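Local coordinates for armadillo repeat protein arm00016 (PDB 4D4E) that is a computationally designed armadillo repeat protein intended for modular peptide recognition, probably holding an extended peptide along the groove of its stacked repeats, at residues V60-D64 / P100-L104; I113-A118 / E153-A158. The contacts are given in a common frame with arbitrary orientation. Residue numbers count along the deposited sequence, not the author numbering.

Contact 1 (V60-D64 / P100-L104); sequences VKLLD and PLVKL
Build V60 and K61 as helix and L62-D64 as a short 3-10 segment, with L63 N hydrogen-bonded to V60 O at 3.1 Å. P100-K103 is alpha-helical (phi/psi near -63/-37), and L104 N makes weak hydrogen bonds to P100 O (3.2 Å) and L101 O (3.1 Å). The register is set by L63 opposite P100, their CA atoms 6.6 Å apart, and no hydrogen bond crosses. L63 points its CB at the partner and takes the mt rotamer, which brings its CD1 to 3.8 Å from P100 CB and 4.0 Å from L101 CD2; its CB lies 4.1 Å from CD1 of L104, also mt. V60, at chi1 t, sets its CG1 4.0 Å from CG of P100. K103 starts extended (chi1 and chi2 both t), then bends through p at chi3 and chi4, so that its NZ ends 3.7 Å from D64 OD1, a long salt bridge at the exposed border. This is the stacking of second helices from adjacent armadillo repeats. V60 also meets A95 and A97 in the loop before helix 98-103. The third helices back the contact: L63 and L104 both rest on V75 of helix 68-81, and L101 packs on A119, I120 and I123 of helix 110-124.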
loop_
_atom_site.group_PDB
_atom_site.type_symbol
_atom_site.label_atom_id
_atom_site.label_comp_id
_atom_site.label_asym_id
_atom_site.label_seq_id
_atom_site.Cartn_x
_atom_site.Cartn_y
_atom_site.Cartn_z
ATOM N N VAL A 60 2.702 3.645 16.354
ATOM C CA VAL A 60 3.738 4.200 15.454
ATOM C C VAL A 60 5.137 4.137 16.101
ATOM O O VAL A 60 6.144 3.942 15.407
ATOM C CB VAL A 60 3.413 5.690 15.104
ATOM C CG1 VAL A 60 4.544 6.331 14.302
ATOM C CG2 VAL A 60 2.117 5.774 14.317
ATOM N N LYS A 61 5.204 4.383 17.413
ATOM C CA LYS A 61 6.464 4.380 18.105
ATOM C C LYS A 61 7.077 2.980 18.185
ATOM O O LYS A 61 8.300 2.865 18.299
ATOM C CB LYS A 61 6.314 4.978 19.495
ATOM C CG LYS A 61 7.634 5.215 20.186
ATOM C CD LYS A 61 7.464 5.029 21.684
ATOM C CE LYS A 61 8.744 4.536 22.348
ATOM N NZ LYS A 61 8.311 3.886 23.605
ATOM N N LEU A 62 6.245 1.932 18.128
ATOM C CA LEU A 62 6.722 0.538 18.059
ATOM C C LEU A 62 7.418 0.171 16.750
ATOM O O LEU A 62 8.043 -0.892 16.682
ATOM C CB LEU A 62 5.562 -0.464 18.312
ATOM C CG LEU A 62 5.053 -0.580 19.757
ATOM C CD1 LEU A 62 3.863 -1.511 19.893
ATOM C CD2 LEU A 62 6.208 -0.971 20.702
ATOM N N LEU A 63 7.304 1.034 15.724
ATOM C CA LEU A 63 7.909 0.793 14.421
ATOM C C LEU A 63 9.401 1.008 14.489
ATOM O O LEU A 63 10.095 0.698 13.549
ATOM C CB LEU A 63 7.316 1.686 13.310
ATOM C CG LEU A 63 5.792 1.632 13.119
ATOM C CD1 LEU A 63 5.283 2.495 11.951
ATOM C CD2 LEU A 63 5.312 0.168 13.043
ATOM N N ASP A 64 9.880 1.524 15.612
ATOM C CA ASP A 64 11.331 1.603 15.843
ATOM C C ASP A 64 11.884 0.599 16.835
ATOM O O ASP A 64 13.066 0.642 17.147
ATOM C CB ASP A 64 11.719 2.989 16.294
ATOM C CG ASP A 64 12.024 3.842 15.160
ATOM O OD1 ASP A 64 12.835 3.379 14.317
ATOM O OD2 ASP A 64 11.407 4.930 15.076
ATOM N N PRO A 100 7.920 6.611 9.176
ATOM C CA PRO A 100 8.440 5.285 9.591
ATOM C C PRO A 100 7.965 4.178 8.677
ATOM O O PRO A 100 8.719 3.216 8.507
ATOM C CB PRO A 100 7.853 5.074 10.993
ATOM C CG PRO A 100 7.319 6.408 11.405
ATOM C CD PRO A 100 7.020 7.199 10.186
ATOM N N LEU A 101 6.747 4.279 8.106
ATOM C CA LEU A 101 6.305 3.176 7.214
ATOM C C LEU A 101 7.239 3.110 6.007
ATOM O O LEU A 101 7.669 2.054 5.615
ATOM C CB LEU A 101 4.865 3.327 6.745
ATOM C CG LEU A 101 3.835 3.018 7.803
ATOM C CD1 LEU A 101 2.446 3.313 7.229
ATOM C CD2 LEU A 101 3.959 1.573 8.302
ATOM N N VAL A 102 7.596 4.279 5.472
ATOM C CA VAL A 102 8.483 4.352 4.287
ATOM C C VAL A 102 9.887 3.859 4.591
ATOM O O VAL A 102 10.504 3.238 3.708
ATOM C CB VAL A 102 8.670 5.807 3.804
ATOM C CG1 VAL A 102 9.848 5.953 2.823
ATOM C CG2 VAL A 102 7.397 6.309 3.228
ATOM N N LYS A 103 10.410 4.216 5.776
ATOM C CA LYS A 103 11.716 3.732 6.231
ATOM C C LYS A 103 11.717 2.182 6.216
ATOM O O LYS A 103 12.759 1.559 5.951
ATOM C CB LYS A 103 12.046 4.265 7.643
ATOM C CG LYS A 103 13.185 3.590 8.410
ATOM C CD LYS A 103 13.517 4.278 9.723
ATOM C CE LYS A 103 12.366 4.344 10.727
ATOM N NZ LYS A 103 11.529 3.104 10.873
ATOM N N LEU A 104 10.557 1.575 6.501
ATOM C CA LEU A 104 10.520 0.102 6.678
ATOM C C LEU A 104 10.609 -0.642 5.356
ATOM O O LEU A 104 10.835 -1.834 5.332
ATOM C CB LEU A 104 9.305 -0.343 7.511
ATOM C CG LEU A 104 9.513 0.051 8.978
ATOM C CD1 LEU A 104 8.234 -0.120 9.774
ATOM C CD2 LEU A 104 10.694 -0.680 9.651
#

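Contact 2 (I113-A118 / E153-A158)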
loop_
_atom_site.group_PDB
_atom_site.type_symbol
_atom_site.label_atom_id
_atom_site.label_comp_id
_atom_site.label_asym_id
_atom_site.label_seq_id
_atom_site.Cartn_x
_atom_site.Cartn_y
_atom_site.Cartn_z
ATOM N N ILE A 113 8.624 -5.680 5.455
ATOM C CA ILE A 113 8.415 -4.918 4.216
ATOM C C ILE A 113 7.055 -5.282 3.632
ATOM O O ILE A 113 6.300 -4.407 3.202
ATOM C CB ILE A 113 9.545 -5.213 3.205
ATOM C CG1 ILE A 113 10.882 -4.723 3.744
ATOM C CG2 ILE A 113 9.220 -4.622 1.827
ATOM C CD1 ILE A 113 12.070 -4.963 2.818
ATOM N N LYS A 114 6.722 -6.580 3.624
ATOM C CA LYS A 114 5.441 -7.010 3.095
ATOM C C LYS A 114 4.313 -6.241 3.784
ATOM O O LYS A 114 3.440 -5.649 3.126
ATOM C CB LYS A 114 5.248 -8.524 3.286
ATOM C CG LYS A 114 3.867 -8.980 2.849
ATOM C CD LYS A 114 3.268 -10.019 3.794
ATOM C CE LYS A 114 3.690 -11.423 3.427
ATOM N NZ LYS A 114 5.122 -11.580 3.012
ATOM N N ASN A 115 4.319 -6.279 5.112
ATOM C CA ASN A 115 3.320 -5.592 5.920
ATOM C C ASN A 115 3.355 -4.037 5.836
ATOM O O ASN A 115 2.304 -3.358 5.870
ATOM C CB ASN A 115 3.516 -6.043 7.355
ATOM C CG ASN A 115 3.058 -7.464 7.572
ATOM O OD1 ASN A 115 1.909 -7.687 7.784
ATOM N ND2 ASN A 115 3.969 -8.439 7.464
ATOM N N ALA A 116 4.541 -3.471 5.652
ATOM C CA ALA A 116 4.644 -2.019 5.550
ATOM C C ALA A 116 4.084 -1.582 4.192
ATOM O O ALA A 116 3.350 -0.587 4.105
ATOM C CB ALA A 116 6.081 -1.513 5.801
ATOM N N VAL A 117 4.372 -2.358 3.154
ATOM C CA VAL A 117 3.726 -2.137 1.876
ATOM C C VAL A 117 2.195 -2.283 1.948
ATOM O O VAL A 117 1.472 -1.441 1.355
ATOM C CB VAL A 117 4.316 -2.990 0.721
ATOM C CG1 VAL A 117 3.679 -2.538 -0.580
ATOM C CG2 VAL A 117 5.794 -2.685 0.595
ATOM N N ALA A 118 1.686 -3.314 2.630
ATOM C CA ALA A 118 0.206 -3.394 2.811
ATOM C C ALA A 118 -0.365 -2.120 3.501
ATOM O O ALA A 118 -1.440 -1.544 3.077
ATOM C CB ALA A 118 -0.227 -4.672 3.564
ATOM N N GLU A 153 4.616 -11.869 -2.691
ATOM C CA GLU A 153 3.755 -11.182 -1.744
ATOM C C GLU A 153 4.135 -9.676 -1.590
ATOM O O GLU A 153 3.243 -8.838 -1.405
ATOM C CB GLU A 153 3.786 -11.897 -0.389
ATOM C CG GLU A 153 3.843 -13.414 -0.485
ATOM C CD GLU A 153 3.667 -14.073 0.877
ATOM O OE1 GLU A 153 2.648 -13.772 1.556
ATOM O OE2 GLU A 153 4.540 -14.886 1.274
ATOM N N VAL A 154 5.436 -9.333 -1.685
ATOM C CA VAL A 154 5.845 -7.929 -1.647
ATOM C C VAL A 154 5.404 -7.231 -2.950
ATOM O O VAL A 154 4.722 -6.234 -2.891
ATOM C CB VAL A 154 7.342 -7.755 -1.400
ATOM C CG1 VAL A 154 7.692 -6.285 -1.505
ATOM C CG2 VAL A 154 7.750 -8.336 -0.030
ATOM N N ILE A 155 5.722 -7.826 -4.106
ATOM C CA ILE A 155 5.249 -7.329 -5.393
ATOM C C ILE A 155 3.755 -7.150 -5.436
ATOM O O ILE A 155 3.295 -6.077 -5.717
ATOM C CB ILE A 155 5.774 -8.157 -6.584
ATOM C CG1 ILE A 155 7.307 -7.993 -6.660
ATOM C CG2 ILE A 155 5.151 -7.668 -7.892
ATOM C CD1 ILE A 155 7.954 -8.820 -7.748
ATOM N N LYS A 156 3.000 -8.153 -5.030
ATOM C CA LYS A 156 1.551 -8.034 -4.969
ATOM C C LYS A 156 1.085 -6.737 -4.228
ATOM O O LYS A 156 0.280 -5.953 -4.765
ATOM C CB LYS A 156 0.995 -9.295 -4.295
ATOM C CG LYS A 156 -0.429 -9.223 -3.765
ATOM C CD LYS A 156 -1.466 -9.145 -4.868
ATOM C CE LYS A 156 -2.875 -8.956 -4.295
ATOM N NZ LYS A 156 -3.529 -10.246 -3.933
ATOM N N ASN A 157 1.555 -6.539 -2.994
ATOM C CA ASN A 157 1.139 -5.368 -2.181
ATOM C C ASN A 157 1.670 -4.045 -2.827
ATOM O O ASN A 157 0.974 -3.019 -2.812
ATOM C CB ASN A 157 1.709 -5.527 -0.763
ATOM C CG ASN A 157 0.990 -6.614 0.073
ATOM O OD1 ASN A 157 -0.181 -6.873 -0.107
ATOM N ND2 ASN A 157 1.688 -7.182 1.021
ATOM N N ALA A 158 2.891 -4.100 -3.417
ATOM C CA ALA A 158 3.510 -2.937 -4.036
ATOM C C ALA A 158 2.743 -2.462 -5.225
ATOM O O ALA A 158 2.652 -1.238 -5.405
ATOM C CB ALA A 158 4.960 -3.174 -4.458
#
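V117 lays its CG1 across the backbone of the partner helix, 3.4 Å from N157 C and 3.3 Å from A158 N, with A158 CB 4.1 Å from the same methyl. One turn back, I113 CG2 meets V154 CG1 at 4.0 Å. The two helices run nearly parallel, their segment axes 12° apart and 8.6 Å at closest approach, with K114 and V154 CA atoms 4.8 Å from each other. These are the third helices of neighbouring armadillo repeats, stacked side by side; in this family such helices line the concave, peptide-binding face. N157 reaches over with ND2 to K114 O at 3.1 Å, a hydrogen bond that is weak, with an N-H...O angle of 121°, to an acceptor already used by A118 N at 3.0 Å within its own helix. K114 curls its chain so that NZ lies 3.6 Å from E153 OE1, a long salt bridge, and E111 is a second, weak partner. Away from the concave face, in the hydrophobic core, L146 of helix 140-146 touches I113, V117 and A158.

Overall arrangement
Contact 1 stacks second helices and contact 2 third helices, each between successive repeats, so together they carry the superhelix across two junctions. They follow in series along the chain, their centres 15 Å apart, and the middle repeat supplies a segment to each: 100-104 to contact 1 and 113-118 to contact 2. The two join directly there, with L104 O 3.3 Å from I113 CG1, L104 CB 3.8 Å from A116 CB, and L101 O 3.9 Å from A116 CB. V75 of helix 68-81 touches L63 and L104 of contact 1 and also A116, which lies on 113-118 but faces away from 153-158. Contact 2 lies nearer the centre of the chain, and its helices probably border the peptide groove.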